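Long-range contacts in predicted metal-dependent hydrolase of the TIM-barrel fold (Lactobacillus casei, PDB 2QPX), which binds two zinc ions in a TIM-barrel scaffold and is probably a hydrolase of unknown substrate: residues Leu14-His18 with Ser364-Tyr368; Leu211-Pro216 with Asp248-Phe253; Ile218-Asp222 with Lys256-Val260. One frame throughout, in Å; residues are numbered along the deposited sequence.

Interaction 1: residues Leu14-His18 with Ser364-Tyr368; sequences LLDHH and SAKLY. With ZN (zinc ion), chain B.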
loop_
_atom_site.group_PDB
_atom_site.type_symbol
_atom_site.label_atom_id
_atom_site.label_comp_id
_atom_site.label_asym_id
_atom_site.label_seq_id
_atom_site.Cartn_x
_atom_site.Cartn_y
_atom_site.Cartn_z
ATOM N N LEU A 14 10.904 -28.069 -1.732
ATOM C CA LEU A 14 11.211 -26.678 -1.311
ATOM C C LEU A 14 12.670 -26.538 -1.023
ATOM O O LEU A 14 13.235 -27.328 -0.262
ATOM C CB LEU A 14 10.410 -26.308 -0.038
ATOM C CG LEU A 14 8.884 -26.331 -0.155
ATOM C CD1 LEU A 14 8.242 -26.238 1.238
ATOM C CD2 LEU A 14 8.360 -25.215 -1.109
ATOM N N LEU A 15 13.281 -25.503 -1.602
ATOM C CA LEU A 15 14.636 -25.097 -1.224
ATOM C C LEU A 15 14.430 -23.819 -0.422
ATOM O O LEU A 15 14.048 -22.793 -0.989
ATOM C CB LEU A 15 15.517 -24.869 -2.449
ATOM C CG LEU A 15 17.030 -24.848 -2.210
ATOM C CD1 LEU A 15 17.820 -24.686 -3.540
ATOM C CD2 LEU A 15 17.498 -23.779 -1.141
ATOM N N ASP A 16 14.645 -23.915 0.886
ATOM C CA ASP A 16 14.393 -22.773 1.775
ATOM C C ASP A 16 15.658 -21.917 1.757
ATOM O O ASP A 16 16.610 -22.169 2.500
ATOM C CB ASP A 16 14.080 -23.241 3.197
ATOM C CG ASP A 16 13.415 -22.172 4.053
ATOM O OD1 ASP A 16 13.513 -20.967 3.702
ATOM O OD2 ASP A 16 12.843 -22.572 5.113
ATOM N N HIS A 17 15.630 -20.877 0.919
ATOM C CA HIS A 17 16.871 -20.135 0.612
ATOM C C HIS A 17 17.295 -19.150 1.707
ATOM O O HIS A 17 18.414 -18.632 1.644
ATOM C CB HIS A 17 16.813 -19.452 -0.771
ATOM C CG HIS A 17 16.195 -18.112 -0.708
ATOM N ND1 HIS A 17 16.949 -16.956 -0.694
ATOM C CD2 HIS A 17 14.898 -17.739 -0.543
ATOM C CE1 HIS A 17 16.136 -15.934 -0.480
ATOM N NE2 HIS A 17 14.885 -16.370 -0.403
ATOM N N HIS A 18 16.418 -18.887 2.672
ATOM C CA HIS A 18 16.749 -18.034 3.785
ATOM C C HIS A 18 15.992 -18.455 5.030
ATOM O O HIS A 18 14.769 -18.259 5.113
ATOM C CB HIS A 18 16.449 -16.564 3.481
ATOM C CG HIS A 18 16.709 -15.692 4.663
ATOM N ND1 HIS A 18 17.967 -15.237 4.996
ATOM C CD2 HIS A 18 15.880 -15.259 5.636
ATOM C CE1 HIS A 18 17.893 -14.529 6.116
ATOM N NE2 HIS A 18 16.641 -14.548 6.539
ATOM N N SER A 364 16.064 -20.934 -6.914
ATOM C CA SER A 364 17.065 -20.896 -5.863
ATOM C C SER A 364 18.184 -21.907 -6.106
ATOM O O SER A 364 19.344 -21.637 -5.843
ATOM C CB SER A 364 16.439 -21.098 -4.485
ATOM O OG SER A 364 15.670 -19.961 -4.126
ATOM N N ALA A 365 17.852 -23.070 -6.646
ATOM C CA ALA A 365 18.916 -24.048 -6.941
ATOM C C ALA A 365 19.927 -23.494 -7.900
ATOM O O ALA A 365 21.119 -23.675 -7.719
ATOM C CB ALA A 365 18.322 -25.400 -7.454
ATOM N N LYS A 366 19.440 -22.771 -8.903
ATOM C CA LYS A 366 20.335 -22.153 -9.873
ATOM C C LYS A 366 21.113 -20.997 -9.243
ATOM O O LYS A 366 22.325 -20.903 -9.382
ATOM C CB LYS A 366 19.556 -21.671 -11.089
ATOM C CG LYS A 366 20.453 -20.959 -12.084
ATOM C CD LYS A 366 19.915 -20.971 -13.473
ATOM C CE LYS A 366 20.923 -20.312 -14.433
ATOM N NZ LYS A 366 20.397 -20.316 -15.819
ATOM N N LEU A 367 20.401 -20.119 -8.541
ATOM C CA LEU A 367 20.981 -18.920 -7.986
ATOM C C LEU A 367 22.101 -19.216 -6.978
ATOM O O LEU A 367 23.151 -18.568 -6.968
ATOM C CB LEU A 367 19.796 -18.153 -7.359
ATOM C CG LEU A 367 19.846 -16.726 -7.000
ATOM C CD1 LEU A 367 20.409 -15.942 -8.156
ATOM C CD2 LEU A 367 18.388 -16.351 -6.572
ATOM N N TYR A 368 21.905 -20.239 -6.146
ATOM C CA TYR A 368 22.816 -20.579 -5.100
ATOM C C TYR A 368 23.711 -21.764 -5.454
ATOM O O TYR A 368 24.495 -22.229 -4.627
ATOM C CB TYR A 368 22.114 -20.837 -3.770
ATOM C CG TYR A 368 21.398 -19.627 -3.173
ATOM C CD1 TYR A 368 20.079 -19.340 -3.461
ATOM C CD2 TYR A 368 22.056 -18.795 -2.291
ATOM C CE1 TYR A 368 19.419 -18.260 -2.891
ATOM C CE2 TYR A 368 21.409 -17.704 -1.719
ATOM C CZ TYR A 368 20.103 -17.433 -2.033
ATOM O OH TYR A 368 19.433 -16.382 -1.451
HETATM ZN ZN ZN B . 16.036 -13.834 8.426
HETATM O O HOH W 1 13.417 -21.006 -2.946
HETATM O O HOH W 2 14.861 -12.346 9.257
#

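Interaction 2: residues Leu211-Pro216 with Asp248-Phe253; sequences LYHVAP and DYLKAF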
loop_
_atom_site.group_PDB
_atom_site.type_symbol
_atom_site.label_atom_id
_atom_site.label_comp_id
_atom_site.label_asym_id
_atom_site.label_seq_id
_atom_site.Cartn_x
_atom_site.Cartn_y
_atom_site.Cartn_z
ATOM N N LEU A 211 28.737 -1.896 1.953
ATOM C CA LEU A 211 27.895 -2.546 0.935
ATOM C C LEU A 211 28.348 -2.232 -0.497
ATOM O O LEU A 211 28.336 -3.109 -1.379
ATOM C CB LEU A 211 26.437 -2.162 1.151
ATOM C CG LEU A 211 25.800 -2.793 2.399
ATOM C CD1 LEU A 211 24.469 -2.085 2.717
ATOM C CD2 LEU A 211 25.678 -4.323 2.204
ATOM N N TYR A 212 28.743 -0.985 -0.748
ATOM C CA TYR A 212 29.238 -0.630 -2.079
ATOM C C TYR A 212 30.560 -1.314 -2.368
ATOM O O TYR A 212 30.800 -1.776 -3.474
ATOM C CB TYR A 212 29.380 0.897 -2.238
ATOM C CG TYR A 212 28.067 1.578 -2.641
ATOM C CD1 TYR A 212 27.098 1.890 -1.708
ATOM C CD2 TYR A 212 27.772 1.880 -3.989
ATOM C CE1 TYR A 212 25.912 2.498 -2.079
ATOM C CE2 TYR A 212 26.557 2.471 -4.362
ATOM C CZ TYR A 212 25.639 2.774 -3.413
ATOM O OH TYR A 212 24.435 3.353 -3.756
ATOM N N HIS A 213 31.432 -1.402 -1.369
ATOM C CA HIS A 213 32.755 -1.984 -1.568
ATOM C C HIS A 213 32.813 -3.507 -1.575
ATOM O O HIS A 213 33.673 -4.067 -2.243
ATOM C CB HIS A 213 33.762 -1.353 -0.619
ATOM C CG HIS A 213 34.109 0.039 -0.994
ATOM N ND1 HIS A 213 35.288 0.340 -1.649
ATOM C CD2 HIS A 213 33.404 1.197 -0.935
ATOM C CE1 HIS A 213 35.326 1.635 -1.909
ATOM N NE2 HIS A 213 34.192 2.180 -1.526
ATOM N N VAL A 214 31.893 -4.202 -0.915
ATOM C CA VAL A 214 31.913 -5.646 -0.980
ATOM C C VAL A 214 31.230 -6.178 -2.245
ATOM O O VAL A 214 31.432 -7.336 -2.593
ATOM C CB VAL A 214 31.331 -6.356 0.278
ATOM C CG1 VAL A 214 32.140 -5.985 1.528
ATOM C CG2 VAL A 214 29.826 -6.116 0.417
ATOM N N ALA A 215 30.398 -5.379 -2.904
ATOM C CA ALA A 215 29.676 -5.852 -4.085
ATOM C C ALA A 215 30.597 -6.528 -5.115
ATOM O O ALA A 215 30.294 -7.628 -5.581
ATOM C CB ALA A 215 28.759 -4.749 -4.684
ATOM N N PRO A 216 31.710 -5.877 -5.506
ATOM C CA PRO A 216 32.601 -6.548 -6.477
ATOM C C PRO A 216 33.182 -7.877 -5.964
ATOM O O PRO A 216 33.404 -8.797 -6.752
ATOM C CB PRO A 216 33.713 -5.525 -6.700
ATOM C CG PRO A 216 33.260 -4.299 -6.076
ATOM C CD PRO A 216 32.139 -4.507 -5.198
ATOM N N ASP A 248 19.544 3.277 -6.328
ATOM C CA ASP A 248 20.867 3.649 -6.802
ATOM C C ASP A 248 21.861 2.482 -6.672
ATOM O O ASP A 248 22.668 2.270 -7.580
ATOM C CB ASP A 248 21.359 4.928 -6.118
ATOM C CG ASP A 248 20.500 6.170 -6.447
ATOM O OD1 ASP A 248 19.756 6.218 -7.471
ATOM O OD2 ASP A 248 20.605 7.138 -5.661
ATOM N N TYR A 249 21.763 1.712 -5.596
ATOM C CA TYR A 249 22.605 0.547 -5.421
ATOM C C TYR A 249 22.296 -0.483 -6.500
ATOM O O TYR A 249 23.215 -1.083 -7.038
ATOM C CB TYR A 249 22.402 -0.042 -4.028
ATOM C CG TYR A 249 23.349 -1.138 -3.623
ATOM C CD1 TYR A 249 24.587 -0.835 -3.064
ATOM C CD2 TYR A 249 22.994 -2.486 -3.747
ATOM C CE1 TYR A 249 25.468 -1.794 -2.641
ATOM C CE2 TYR A 249 23.859 -3.475 -3.335
ATOM C CZ TYR A 249 25.120 -3.142 -2.774
ATOM O OH TYR A 249 25.951 -4.149 -2.346
ATOM N N LEU A 250 21.014 -0.702 -6.781
ATOM C CA LEU A 250 20.623 -1.705 -7.782
ATOM C C LEU A 250 21.138 -1.284 -9.178
ATOM O O LEU A 250 21.626 -2.111 -9.944
ATOM C CB LEU A 250 19.110 -1.879 -7.807
ATOM C CG LEU A 250 18.467 -2.426 -6.547
ATOM C CD1 LEU A 250 16.934 -2.513 -6.604
ATOM C CD2 LEU A 250 19.140 -3.756 -6.167
ATOM N N LYS A 251 21.035 0.004 -9.495
ATOM C CA LYS A 251 21.532 0.536 -10.766
ATOM C C LYS A 251 23.048 0.349 -10.835
ATOM O O LYS A 251 23.592 0.000 -11.877
ATOM C CB LYS A 251 21.180 2.025 -10.909
ATOM C CG LYS A 251 19.717 2.306 -11.234
ATOM C CD LYS A 251 19.410 3.814 -11.525
ATOM N N ALA A 252 23.725 0.523 -9.698
ATOM C CA ALA A 252 25.175 0.413 -9.681
ATOM C C ALA A 252 25.696 -0.997 -9.925
ATOM O O ALA A 252 26.748 -1.179 -10.544
ATOM C CB ALA A 252 25.762 0.970 -8.372
ATOM N N PHE A 253 24.997 -2.008 -9.419
ATOM C CA PHE A 253 25.560 -3.341 -9.380
ATOM C C PHE A 253 24.820 -4.465 -10.121
ATOM O O PHE A 253 25.458 -5.433 -10.510
ATOM C CB PHE A 253 25.812 -3.765 -7.935
ATOM C CG PHE A 253 26.814 -2.908 -7.250
ATOM C CD1 PHE A 253 28.121 -2.893 -7.708
ATOM C CD2 PHE A 253 26.463 -2.067 -6.227
ATOM C CE1 PHE A 253 29.069 -2.067 -7.132
ATOM C CE2 PHE A 253 27.410 -1.240 -5.638
ATOM C CZ PHE A 253 28.714 -1.247 -6.094
#

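Interaction 3: residues Ile218-Asp222 with Lys256-Val260; sequences IIAQD and KGLKV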
loop_
_atom_site.group_PDB
_atom_site.type_symbol
_atom_site.label_atom_id
_atom_site.label_comp_id
_atom_site.label_asym_id
_atom_site.label_seq_id
_atom_site.Cartn_x
_atom_site.Cartn_y
_atom_site.Cartn_z
ATOM N N ILE A 218 31.680 -9.982 -4.013
ATOM C CA ILE A 218 30.591 -10.937 -4.046
ATOM C C ILE A 218 30.354 -11.375 -5.503
ATOM O O ILE A 218 30.220 -12.590 -5.765
ATOM C CB ILE A 218 29.297 -10.357 -3.403
ATOM C CG1 ILE A 218 29.571 -10.117 -1.893
ATOM C CG2 ILE A 218 28.070 -11.264 -3.712
ATOM C CD1 ILE A 218 28.410 -9.386 -1.115
ATOM N N ILE A 219 30.317 -10.421 -6.425
ATOM C CA ILE A 219 30.200 -10.703 -7.869
ATOM C C ILE A 219 31.310 -11.679 -8.287
ATOM O O ILE A 219 31.047 -12.652 -9.023
ATOM C CB ILE A 219 30.239 -9.402 -8.726
ATOM C CG1 ILE A 219 28.997 -8.529 -8.498
ATOM C CG2 ILE A 219 30.375 -9.747 -10.241
ATOM C CD1 ILE A 219 29.111 -7.088 -9.048
ATOM N N ALA A 220 32.543 -11.453 -7.834
ATOM C CA ALA A 220 33.662 -12.310 -8.245
ATOM C C ALA A 220 33.466 -13.752 -7.791
ATOM O O ALA A 220 33.927 -14.664 -8.481
ATOM C CB ALA A 220 34.996 -11.770 -7.726
ATOM N N GLN A 221 32.768 -13.969 -6.669
ATOM C CA GLN A 221 32.459 -15.321 -6.182
ATOM C C GLN A 221 31.157 -15.896 -6.756
ATOM O O GLN A 221 30.855 -17.081 -6.573
ATOM C CB GLN A 221 32.405 -15.324 -4.650
ATOM C CG GLN A 221 33.734 -15.045 -4.000
ATOM C CD GLN A 221 33.632 -14.830 -2.520
ATOM O OE1 GLN A 221 33.585 -15.799 -1.750
ATOM N NE2 GLN A 221 33.575 -13.553 -2.092
ATOM N N ASP A 222 30.397 -15.059 -7.443
ATOM C CA ASP A 222 29.140 -15.409 -8.082
ATOM C C ASP A 222 28.162 -16.064 -7.108
ATOM O O ASP A 222 27.520 -17.060 -7.450
ATOM C CB ASP A 222 29.349 -16.323 -9.301
ATOM C CG ASP A 222 28.107 -16.433 -10.163
ATOM O OD1 ASP A 222 27.278 -15.464 -10.220
ATOM O OD2 ASP A 222 27.904 -17.527 -10.753
ATOM N N LYS A 256 26.211 -5.198 -13.407
ATOM C CA LYS A 256 27.536 -5.777 -13.264
ATOM C C LYS A 256 27.514 -7.238 -12.844
ATOM O O LYS A 256 28.548 -7.854 -12.714
ATOM C CB LYS A 256 28.366 -4.981 -12.252
ATOM C CG LYS A 256 28.604 -3.562 -12.704
ATOM C CD LYS A 256 29.650 -2.877 -11.849
ATOM C CE LYS A 256 30.229 -1.645 -12.523
ATOM N NZ LYS A 256 30.866 -0.780 -11.483
ATOM N N GLY A 257 26.328 -7.776 -12.570
ATOM C CA GLY A 257 26.210 -9.172 -12.285
ATOM C C GLY A 257 25.884 -9.517 -10.847
ATOM O O GLY A 257 25.813 -10.689 -10.527
ATOM N N LEU A 258 25.699 -8.529 -9.970
ATOM C CA LEU A 258 25.352 -8.823 -8.577
ATOM C C LEU A 258 23.937 -9.359 -8.505
ATOM O O LEU A 258 23.010 -8.733 -9.000
ATOM C CB LEU A 258 25.472 -7.574 -7.690
ATOM C CG LEU A 258 25.247 -7.772 -6.182
ATOM C CD1 LEU A 258 26.405 -8.551 -5.591
ATOM C CD2 LEU A 258 25.054 -6.388 -5.488
ATOM N N LYS A 259 23.812 -10.531 -7.891
ATOM C CA LYS A 259 22.510 -11.157 -7.690
ATOM C C LYS A 259 21.977 -10.768 -6.316
ATOM O O LYS A 259 22.529 -11.145 -5.300
ATOM C CB LYS A 259 22.640 -12.670 -7.898
ATOM C CG LYS A 259 22.939 -13.019 -9.364
ATOM C CD LYS A 259 23.885 -14.188 -9.508
ATOM C CE LYS A 259 24.024 -14.525 -10.984
ATOM N NZ LYS A 259 24.722 -15.779 -11.217
ATOM N N VAL A 260 20.940 -9.934 -6.322
ATOM C CA VAL A 260 20.396 -9.350 -5.094
ATOM C C VAL A 260 19.057 -10.020 -4.802
ATOM O O VAL A 260 18.218 -10.190 -5.705
ATOM C CB VAL A 260 20.185 -7.835 -5.253
ATOM C CG1 VAL A 260 19.466 -7.205 -4.036
ATOM C CG2 VAL A 260 21.526 -7.136 -5.540
HETATM O O HOH W 3 27.285 -12.726 -9.360
#

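Interaction 1: residues Leu14-His18 with Ser364-Tyr368
Ser364 gives the closest CA-CA approach to segment Leu14-His18, 6.5 Å from its CA to the CA of His17. Its OG approaches His17 CB at 3.6 Å and shares a water with the strand backbone, 2.7 Å from Ser364 OG and 2.7 Å from Leu15 O, to which the water donates. The following residue, Ala365, meets Leu15, whose CD1 is 3.5 Å from Ala365 N and 4.0 Å from Ala365 CB, so this part of the contact is apolar. One turn on from Ser364, Tyr368 brings its hydroxyl to the edge of the His17 imidazole, where Tyr368 OH and His17 ND1 form a 2.7 Å hydrogen bond. The two rings meet rim to rim, with centroids 5.5 Å apart and planes at 38°, so the link is polar and not a stack. His17 NE2 is held in turn by Asp285, and Tyr368 OH by Gln226. At His18 the chain turns a corner, and His18 NE2 binds zinc at 2.1 Å. His18 and His20 give the His-X-His pair at the end of the first barrel strand, the metal-binding signature of the amidohydrolase superfamily.

Interaction 2: residues Leu211-Pro216 with Asp248-Phe253
An aromatic cluster of Tyr212, Tyr249 and Phe253 fills the interface between two neighbouring helices in the outer layer of the barrel. The helical segments 211-216 and 248-253 run nearly parallel, with 25° between their N-to-C directions and a signed crossing angle of -25°. Their axes come no closer than 11.2 Å, a separation bridged mainly by large rings. Tyr249 directs its edge at the face of Tyr212 in a T-shaped pair: the centroids are 5.1 Å apart, the planes stand at 87°, and Tyr249 CD1 is 3.7 Å from Tyr212 CE1. Beyond this ring, Tyr249 OH donates a 2.8 Å hydrogen bond to Leu211 O. Within its own helix Leu211 O receives a weak bond from Ala215 N (3.4 Å), so the bond from the adjacent helix is the shorter of the two. The helix is kinked at Pro216, whose N has no bond to the turn before. Phe253 meets Tyr212 obliquely, with Phe253 CE2 3.5 Å from Tyr212 CD2. The face of Phe253 receives the methyl of Ala215 in a CH-pi contact: Ala215 CB sits 3.5 Å from the ring centroid and 6° off its normal. The CA atoms of Ala215 and Phe253 are 7.2 Å apart, and the short side chain places its methyl directly over the ring. On the barrel side, Leu211 touches Phe227 and Tyr249 touches Leu225, both on strand 225-229. The near-parallel helices with that strand between them in sequence are characteristic of successive beta/alpha units of a TIM barrel.

Interaction 3: residues Ile218-Asp222 with Lys256-Val260
This is a mixed apolar and ionic contact between the C-terminal end of helix 204-221 and the loop that leads from helix 247-253 into strand 260-264. Ile219 lies at its centre, its CA 5.2 Å from the CA of Leu258. Its side chain packs along the loop: Ile219 CG2 is 3.6 Å from Lys256 O, while Ile219 CG1 is 3.6 Å from Leu258 N and 3.7 Å from Leu258 CB. Ile218 adds a second apolar contact, with its CG2 3.7 Å from Leu258 CD1, and Leu258 also touches Tyr249 and Phe253 of the preceding helix. Both helices end in Schellman motifs. Asp222, at phi 54°, ends helix 204-221, whereas Gly257, at phi 110°, is the C-prime residue of the other. An ideal CB on Gly257 would press against the preceding carbonyl O, so these backbone angles suit glycine and would be strained with a side chain; such a CB would also lie 3.8 Å from Ile219 CG2. Beside the apolar patch, Lys259 NZ donates a 2.8 Å hydrogen bond to Asp222 OD1 as part of a salt bridge. A water completes the polar side, donating to Asp222 OD1 at 2.9 Å and to Gly257 O at 2.8 Å. Asp222 O is bound to His369, so the helix end is also tied to the C-terminal region. The chemistry thus implies a division: branched aliphatic side chains make an apolar patch, and Asp222 OD1 reaches the loop twice, by the salt bridge to Lys259 NZ and by the water to Gly257 O.

In the fold
Interactions 2 and 3 form one continuous interface along helix 204-221, their centres 9 Å apart and their segments alternating along the chain. Phe253 O and Leu258 N, 3.2 Å apart, connect them directly, and Tyr249 CE2 packs at 3.8 Å on Leu258 CD2. Interaction 3 in turn reaches interaction 1, whose centre is 16 Å away, through Leu367 CD1 and Lys259 CB at 4.0 Å. Interactions 1 and 2 do not touch; their nearest atoms are about 12 Å apart. Interaction 1 alone contains a zinc ligand, His18; the side chain of Leu211 in interaction 2 stays about 14 Å from a zinc, and interaction 3 lies away from the metal sites.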